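Local coordinates for PAC2 family protein (PDB 3MNF) that is of unknown function but belongs to the PAC2 family, whose members include proteasome assembly chaperones, at residues L115-T126 / V173-H184. Residues are numbered along the deposited sequence; the frame is centred on the assembly and turned at random.
Sequences LVVVLGALLGDT and VPAVSLWAAVPH
Leu-122, Leu-178 and Trp-179 bury the most surface where strands 115-124 and 175-183 run side by side as parallel neighbours. Both belong to the central mixed sheet of this PAC2 family domain, which is flanked by helices. Nine backbone hydrogen bonds join them, from Val-116 N to Pro-174 O (3.0 Å) through Gly-124 N to Val-182 O. In the last of these the donor sits above the carbonyl plane. A weak tenth runs from His-184 N to Gly-124 O.

On the face with Val-117 and Leu-119, Leu-178 comes closest to both residues with its CD1 methyl. It lies alongside Leu-119, pointing the same way, with CD1 3.6 Å from Leu-119 CD2. The same CD1 is 3.9 Å from Val-117 CG1. Helices 21-32 and 192-206 pack on this face.

The other face carries Trp-179, which also touches Val-161 of helix 160-171. With CG anti to its own carbonyl carbon (chi1 -70°), its indole reaches over strand 115-124. Gly-120 CA makes a CH-pi contact over the ring face, offset toward the rim, 4.2 Å from the six-membered ring centroid. The side chains of Leu-122 and Trp-179 cross at about a right angle, with Leu-122 CG 4.0 Å from Trp-179 CE3. Beyond the ring, Leu-122 CD1 rests 3.6 Å from Ala-181 CB.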
loop_
_atom_site.group_PDB
_atom_site.type_symbol
_atom_site.label_atom_id
_atom_site.label_comp_id
_atom_site.label_asym_id
_atom_site.label_seq_id
_atom_site.Cartn_x
_atom_site.Cartn_y
_atom_site.Cartn_z
ATOM N N LEU A 115 -17.451 8.249 24.176
ATOM C CA LEU A 115 -18.032 9.338 23.410
ATOM C C LEU A 115 -16.948 10.133 22.674
ATOM O O LEU A 115 -15.897 10.449 23.247
ATOM C CB LEU A 115 -18.813 10.247 24.352
ATOM C CG LEU A 115 -19.190 11.665 23.927
ATOM C CD1 LEU A 115 -20.347 11.680 22.936
ATOM C CD2 LEU A 115 -19.521 12.460 25.153
ATOM N N VAL A 116 -17.215 10.453 21.407
ATOM C CA VAL A 116 -16.321 11.304 20.620
ATOM C C VAL A 116 -16.948 12.677 20.335
ATOM O O VAL A 116 -17.991 12.765 19.663
ATOM C CB VAL A 116 -15.954 10.648 19.277
ATOM C CG1 VAL A 116 -15.006 11.519 18.512
ATOM C CG2 VAL A 116 -15.325 9.304 19.502
ATOM N N VAL A 117 -16.324 13.746 20.827
ATOM C CA VAL A 117 -16.761 15.087 20.431
ATOM C C VAL A 117 -15.771 15.728 19.462
ATOM O O VAL A 117 -14.562 15.795 19.735
ATOM C CB VAL A 117 -16.957 16.032 21.618
ATOM C CG1 VAL A 117 -17.567 17.344 21.137
ATOM C CG2 VAL A 117 -17.812 15.375 22.720
ATOM N N VAL A 118 -16.272 16.211 18.334
ATOM C CA VAL A 118 -15.401 16.875 17.372
ATOM C C VAL A 118 -15.742 18.357 17.294
ATOM O O VAL A 118 -16.911 18.722 17.258
ATOM C CB VAL A 118 -15.502 16.238 15.965
ATOM C CG1 VAL A 118 -14.330 16.711 15.086
ATOM C CG2 VAL A 118 -15.560 14.704 16.063
ATOM N N LEU A 119 -14.732 19.213 17.263
ATOM C CA LEU A 119 -14.993 20.637 17.259
ATOM C C LEU A 119 -14.695 21.228 15.901
ATOM O O LEU A 119 -13.737 20.836 15.255
ATOM C CB LEU A 119 -14.140 21.321 18.318
ATOM C CG LEU A 119 -14.243 20.846 19.773
ATOM C CD1 LEU A 119 -13.473 21.778 20.689
ATOM C CD2 LEU A 119 -15.682 20.751 20.226
ATOM N N GLY A 120 -15.508 22.165 15.456
ATOM C CA GLY A 120 -15.210 22.852 14.220
ATOM C C GLY A 120 -15.683 24.291 14.194
ATOM O O GLY A 120 -16.527 24.719 15.015
ATOM N N ALA A 121 -15.145 25.046 13.240
ATOM C CA ALA A 121 -15.660 26.378 12.967
ATOM C C ALA A 121 -15.876 26.583 11.481
ATOM O O ALA A 121 -15.095 26.112 10.666
ATOM C CB ALA A 121 -14.733 27.434 13.517
ATOM N N LEU A 122 -16.946 27.287 11.142
ATOM C CA LEU A 122 -17.225 27.680 9.770
ATOM C C LEU A 122 -17.458 29.185 9.752
ATOM O O LEU A 122 -17.617 29.794 10.800
ATOM C CB LEU A 122 -18.442 26.927 9.220
ATOM C CG LEU A 122 -19.721 26.686 10.045
ATOM C CD1 LEU A 122 -20.240 27.924 10.710
ATOM C CD2 LEU A 122 -20.829 26.109 9.178
ATOM N N LEU A 123 -17.451 29.787 8.567
ATOM C CA LEU A 123 -17.788 31.199 8.413
ATOM C C LEU A 123 -19.294 31.333 8.302
ATOM O O LEU A 123 -19.905 30.713 7.451
ATOM C CB LEU A 123 -17.135 31.777 7.157
ATOM C CG LEU A 123 -15.651 31.480 6.942
ATOM C CD1 LEU A 123 -15.195 31.902 5.562
ATOM C CD2 LEU A 123 -14.819 32.164 8.020
ATOM N N GLY A 124 -19.896 32.142 9.161
ATOM C CA GLY A 124 -21.334 32.334 9.127
ATOM C C GLY A 124 -21.743 33.776 8.935
ATOM O O GLY A 124 -20.906 34.647 8.666
ATOM N N ASP A 125 -23.043 34.010 9.095
ATOM C CA ASP A 125 -23.672 35.319 8.901
ATOM C C ASP A 125 -24.097 36.002 10.200
ATOM O O ASP A 125 -25.132 36.668 10.224
ATOM C CB ASP A 125 -24.910 35.175 8.005
ATOM C CG ASP A 125 -24.627 35.496 6.548
ATOM O OD1 ASP A 125 -25.435 36.239 5.948
ATOM O OD2 ASP A 125 -23.612 35.006 6.002
ATOM N N THR A 126 -23.325 35.837 11.274
ATOM C CA THR A 126 -23.611 36.558 12.532
ATOM C C THR A 126 -22.555 37.646 12.748
ATOM O O THR A 126 -21.365 37.403 12.503
ATOM C CB THR A 126 -23.677 35.612 13.784
ATOM O OG1 THR A 126 -24.284 34.363 13.426
ATOM C CG2 THR A 126 -24.474 36.252 14.943
ATOM N N VAL A 173 -20.042 4.030 17.962
ATOM C CA VAL A 173 -19.468 4.903 18.984
ATOM C C VAL A 173 -20.191 6.246 18.918
ATOM O O VAL A 173 -20.103 6.944 17.902
ATOM C CB VAL A 173 -17.957 5.137 18.734
ATOM C CG1 VAL A 173 -17.368 6.075 19.765
ATOM C CG2 VAL A 173 -17.226 3.822 18.747
ATOM N N PRO A 174 -20.923 6.614 19.983
ATOM C CA PRO A 174 -21.641 7.895 20.018
ATOM C C PRO A 174 -20.716 9.057 19.713
ATOM O O PRO A 174 -19.658 9.187 20.333
ATOM C CB PRO A 174 -22.095 7.991 21.461
ATOM C CG PRO A 174 -22.200 6.602 21.894
ATOM C CD PRO A 174 -21.148 5.832 21.205
ATOM N N ALA A 175 -21.085 9.889 18.755
ATOM C CA ALA A 175 -20.274 11.072 18.469
ATOM C C ALA A 175 -21.123 12.282 18.129
ATOM O O ALA A 175 -22.223 12.159 17.584
ATOM C CB ALA A 175 -19.282 10.796 17.361
ATOM N N VAL A 176 -20.606 13.453 18.466
ATOM C CA VAL A 176 -21.250 14.708 18.102
ATOM C C VAL A 176 -20.154 15.667 17.696
ATOM O O VAL A 176 -19.040 15.605 18.224
ATOM C CB VAL A 176 -22.117 15.300 19.263
ATOM C CG1 VAL A 176 -21.360 15.318 20.568
ATOM C CG2 VAL A 176 -22.586 16.696 18.936
ATOM N N SER A 177 -20.452 16.530 16.737
ATOM C CA SER A 177 -19.544 17.615 16.441
ATOM C C SER A 177 -20.218 18.921 16.786
ATOM O O SER A 177 -21.417 19.081 16.558
ATOM C CB SER A 177 -19.104 17.596 14.981
ATOM O OG SER A 177 -20.202 17.358 14.126
ATOM N N LEU A 178 -19.440 19.835 17.357
ATOM C CA LEU A 178 -19.893 21.175 17.681
ATOM C C LEU A 178 -19.288 22.159 16.707
ATOM O O LEU A 178 -18.080 22.154 16.491
ATOM C CB LEU A 178 -19.454 21.534 19.090
ATOM C CG LEU A 178 -19.806 20.536 20.190
ATOM C CD1 LEU A 178 -19.102 20.898 21.463
ATOM C CD2 LEU A 178 -21.287 20.547 20.411
ATOM N N TRP A 179 -20.132 22.992 16.120
ATOM C CA TRP A 179 -19.706 24.002 15.166
ATOM C C TRP A 179 -19.902 25.443 15.665
ATOM O O TRP A 179 -20.969 25.809 16.168
ATOM C CB TRP A 179 -20.458 23.809 13.862
ATOM C CG TRP A 179 -20.016 22.571 13.163
ATOM C CD1 TRP A 179 -20.510 21.314 13.340
ATOM C CD2 TRP A 179 -18.954 22.452 12.203
ATOM N NE1 TRP A 179 -19.830 20.431 12.558
ATOM C CE2 TRP A 179 -18.873 21.102 11.842
ATOM C CE3 TRP A 179 -18.065 23.362 11.620
ATOM C CZ2 TRP A 179 -17.953 20.631 10.917
ATOM C CZ3 TRP A 179 -17.150 22.890 10.708
ATOM C CH2 TRP A 179 -17.102 21.536 10.365
ATOM N N ALA A 180 -18.878 26.272 15.528
ATOM C CA ALA A 180 -19.052 27.675 15.839
ATOM C C ALA A 180 -19.081 28.433 14.532
ATOM O O ALA A 180 -18.350 28.088 13.621
ATOM C CB ALA A 180 -17.929 28.153 16.725
ATOM N N ALA A 181 -19.941 29.440 14.428
ATOM C CA ALA A 181 -20.002 30.278 13.220
ATOM C C ALA A 181 -19.224 31.552 13.442
ATOM O O ALA A 181 -19.537 32.318 14.346
ATOM C CB ALA A 181 -21.431 30.592 12.844
ATOM N N VAL A 182 -18.213 31.773 12.616
ATOM C CA VAL A 182 -17.328 32.923 12.745
ATOM C C VAL A 182 -17.669 33.991 11.687
ATOM O O VAL A 182 -17.696 33.685 10.496
ATOM C CB VAL A 182 -15.860 32.470 12.620
ATOM C CG1 VAL A 182 -14.925 33.654 12.453
ATOM C CG2 VAL A 182 -15.471 31.647 13.821
ATOM N N PRO A 183 -17.942 35.243 12.118
ATOM C CA PRO A 183 -18.286 36.341 11.195
ATOM C C PRO A 183 -17.339 36.394 10.004
ATOM O O PRO A 183 -16.134 36.580 10.183
ATOM C CB PRO A 183 -18.111 37.603 12.049
ATOM C CG PRO A 183 -17.866 37.132 13.468
ATOM C CD PRO A 183 -18.078 35.650 13.527
ATOM N N HIS A 184 -17.875 36.220 8.799
ATOM C CA HIS A 184 -17.025 36.043 7.619
ATOM C C HIS A 184 -16.209 37.298 7.265
ATOM O O HIS A 184 -15.102 37.203 6.741
ATOM C CB HIS A 184 -17.833 35.484 6.427
ATOM C CG HIS A 184 -18.808 36.453 5.824
ATOM N ND1 HIS A 184 -19.610 37.287 6.581
ATOM C CD2 HIS A 184 -19.127 36.700 4.529
ATOM C CE1 HIS A 184 -20.361 38.023 5.778
ATOM N NE2 HIS A 184 -20.091 37.682 4.528
#